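Local coordinates for protein cellulose 1,4-beta-cellobiosidase (Clostridium thermocellum, PDB 3ZQX) that serves as the family 3b carbohydrate-binding module of a cellulosomal cellobiohydrolase, from a family that typically binds cellulose, although this member's own natural binding appears deficient, at residues A[108-111]-A[112-115]. The protein carries 1 engineered substitution. Sequence-based numbering, arbitrary orientation.
With CA (calcium ion), chain B.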
ATOM      1  N   PHE A 108     -19.772  -1.526   2.660  1.00 10.69           N
ATOM      2  CA  PHE A 108     -19.067  -0.386   3.237  1.00 10.20           C
ATOM      3  C   PHE A 108     -17.954  -0.788   4.197  1.00  9.96           C
ATOM      4  O   PHE A 108     -18.159  -1.602   5.105  1.00 11.72           O
ATOM      5  CB  PHE A 108     -20.040   0.520   3.995  1.00 10.89           C
ATOM      6  CG  PHE A 108     -20.944   1.324   3.110  1.00 11.73           C
ATOM      7  CD1 PHE A 108     -22.084   0.761   2.565  1.00 14.39           C
ATOM      8  CD2 PHE A 108     -20.658   2.647   2.827  1.00 12.77           C
ATOM      9  CE1 PHE A 108     -22.921   1.503   1.752  1.00 16.76           C
ATOM     10  CE2 PHE A 108     -21.498   3.395   2.019  1.00 15.34           C
ATOM     11  CZ  PHE A 108     -22.629   2.819   1.485  1.00 16.51           C
ATOM     12  N   HIS A 109     -16.787  -0.186   4.006  1.00  9.32           N
ATOM     13  CA  HIS A 109     -15.733  -0.206   5.006  1.00  9.56           C
ATOM     14  C   HIS A 109     -16.037   0.736   6.156  1.00  9.74           C
ATOM     15  O   HIS A 109     -16.746   1.730   5.988  1.00 11.38           O
ATOM     16  CB  HIS A 109     -14.429   0.346   4.436  1.00  9.39           C
ATOM     17  CG  HIS A 109     -13.859  -0.415   3.288  1.00  9.15           C
ATOM     18  ND1 HIS A 109     -13.127  -1.569   3.450  1.00 10.09           N
ATOM     19  CD2 HIS A 109     -13.837  -0.131   1.965  1.00  9.69           C
ATOM     20  CE1 HIS A 109     -12.699  -1.981   2.269  1.00 11.02           C
ATOM     21  NE2 HIS A 109     -13.114  -1.123   1.351  1.00 10.52           N
ATOM     22  N   ASP A 110     -15.442   0.443   7.309  1.00  9.38           N
ATOM     23  CA  ASP A 110     -15.227   1.431   8.363  1.00  9.36           C
ATOM     24  C   ASP A 110     -13.728   1.692   8.378  1.00  9.04           C
ATOM     25  O   ASP A 110     -12.950   0.817   8.735  1.00  9.50           O
ATOM     26  CB  ASP A 110     -15.680   0.851   9.703  1.00 11.65           C
ATOM     27  CG  ASP A 110     -15.443   1.789  10.871  1.00 12.05           C
ATOM     28  OD1 ASP A 110     -14.834   2.859  10.701  1.00 12.92           O
ATOM     29  OD2 ASP A 110     -15.870   1.428  11.990  1.00 17.32           O
ATOM     30  N   GLN A 111     -13.311   2.880   7.968  1.00  9.28           N
ATOM     31  CA  GLN A 111     -11.884   3.177   7.923  1.00  9.53           C
ATOM     32  C   GLN A 111     -11.323   3.597   9.273  1.00  9.95           C
ATOM     33  O   GLN A 111     -10.105   3.634   9.440  1.00 10.32           O
ATOM     34  CB  GLN A 111     -11.579   4.278   6.906  1.00  9.63           C
ATOM     35  CG  GLN A 111     -11.988   3.960   5.492  1.00  9.91           C
ATOM     36  CD  GLN A 111     -11.256   4.824   4.492  1.00  9.07           C
ATOM     37  OE1 GLN A 111     -10.163   4.474   4.045  1.00  8.90           O
ATOM     38  NE2 GLN A 111     -11.842   5.964   4.145  1.00 10.12           N
ATOM     39  N   SER A 112     -12.192   3.904  10.231  1.00 10.54           N
ATOM     40  CA  SER A 112     -11.721   4.465  11.501  1.00 11.90           C
ATOM     41  C   SER A 112     -10.917   3.489  12.339  1.00 11.62           C
ATOM     42  O   SER A 112     -10.206   3.888  13.212  1.00 15.11           O
ATOM     43  CB  SER A 112     -12.888   5.074  12.314  1.00 14.23           C
ATOM     44  OG  SER A 112     -13.704   4.076  12.819  1.00 14.80           O
ATOM     45  N   ASN A 113     -11.074   2.212  12.037  1.00 10.02           N
ATOM     46  CA  ASN A 113     -10.351   1.170  12.710  1.00 10.42           C
ATOM     47  C   ASN A 113      -9.278   0.505  11.826  1.00  9.38           C
ATOM     48  O   ASN A 113      -8.957  -0.660  12.000  1.00 10.39           O
ATOM     49  CB  ASN A 113     -11.315   0.128  13.286  1.00 12.08           C
ATOM     50  CG  ASN A 113     -12.134  -0.520  12.238  1.00 10.85           C
ATOM     51  OD1 ASN A 113     -11.937  -0.254  11.068  1.00 10.01           O
ATOM     52  ND2 ASN A 113     -13.037  -1.417  12.627  1.00 13.51           N
ATOM     53  N   ASP A 114      -8.756   1.292  10.879  1.00  8.81           N
ATOM     54  CA  ASP A 114      -7.717   0.817   9.964  1.00  8.43           C
ATOM     55  C   ASP A 114      -6.388   1.477  10.337  1.00  8.11           C
ATOM     56  O   ASP A 114      -6.262   2.688  10.319  1.00  9.21           O
ATOM     57  CB  ASP A 114      -8.037   1.183   8.529  1.00  8.52           C
ATOM     58  CG  ASP A 114      -9.253   0.462   8.002  1.00  7.86           C
ATOM     59  OD1 ASP A 114      -9.738  -0.480   8.656  1.00  8.49           O
ATOM     60  OD2 ASP A 114      -9.718   0.813   6.900  1.00  8.55           O
ATOM     61  N   TYR A 115      -5.404   0.649  10.658  1.00  8.38           N
ATOM     62  CA  TYR A 115      -4.111   1.138  11.114  1.00  8.77           C
ATOM     63  C   TYR A 115      -3.450   2.109  10.135  1.00  8.33           C
ATOM     64  O   TYR A 115      -2.875   3.118  10.550  1.00  9.31           O
ATOM     65  CB  TYR A 115      -3.203  -0.055  11.377  1.00  8.95           C
ATOM     66  CG  TYR A 115      -1.780   0.256  11.761  1.00  9.32           C
ATOM     67  CD1 TYR A 115      -1.438   0.512  13.079  1.00 11.46           C
ATOM     68  CD2 TYR A 115      -0.759   0.221  10.816  1.00  8.89           C
ATOM     69  CE1 TYR A 115      -0.122   0.755  13.437  1.00 12.39           C
ATOM     70  CE2 TYR A 115       0.556   0.454  11.166  1.00  9.77           C
ATOM     71  CZ  TYR A 115       0.867   0.723  12.479  1.00 11.33           C
ATOM     72  OH  TYR A 115       2.170   0.965  12.864  1.00 12.89           O
TER
HETATM   73 CA    CA B1146     -11.958  -1.370   8.903  1.00  8.84          CA
HETATM   74  O   HOH W   1     -11.820  -0.808   6.452  1.00  9.60           O
HETATM   75  O   HOH W   2      -8.399   2.597   5.236  1.00  9.23           O
HETATM   76  O   HOH W   3      -8.183   4.750  11.369  1.00 35.41           O
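Two donors of S112 converge on OD1 of D110. The hydroxyl OG lies 2.7 Å from OD1 on its syn side, close to the carboxylate plane. The backbone N of S112 sits 2.9 Å from the same OD1, but approaches from above that plane, 37° out of it. This second bond, from the N-H two residues on, defines an Asx turn. With CG anti to its own backbone N (chi1 178°), D110 swings its carboxylate forward over the chain that follows. There it is loosely stacked on the amide of N113, planes 24° apart, with OD2 of D110 4.1 Å from ND2 of N113. A beta turn overlaps the Asx turn: N of D114 lies 3.1 Å from O of Q111 as donor, and the backbone angles of S112 and N113 fit type I. The paired turns carry the chain off strand 109-110 and wrap it around a calcium ion at one end of the beta-sandwich characteristic of family 3 modules. D110 O, N113 OD1 and D114 OD1 each stand 2.4 Å from the metal, so one backbone carbonyl and two side chains of a five-residue run supply three ligands. These oxygens crowd together without bonding to each other, as expected where a cation offsets their mutual repulsion. T45 and E47 help complete a shell of eight ligand atoms. D114 binds through one carboxylate oxygen; its other, OD2, lies 2.7 Å from water 1, which donates to it. Water 1 is itself a metal ligand, 2.5 Å from the calcium. Water 2 donates both to OD2 and to OE1 of Q111, linking the buried D114 to a residue whose amide NE2 is bonded to the backbone oxygens of Q13 and N11, beside strand 15-27.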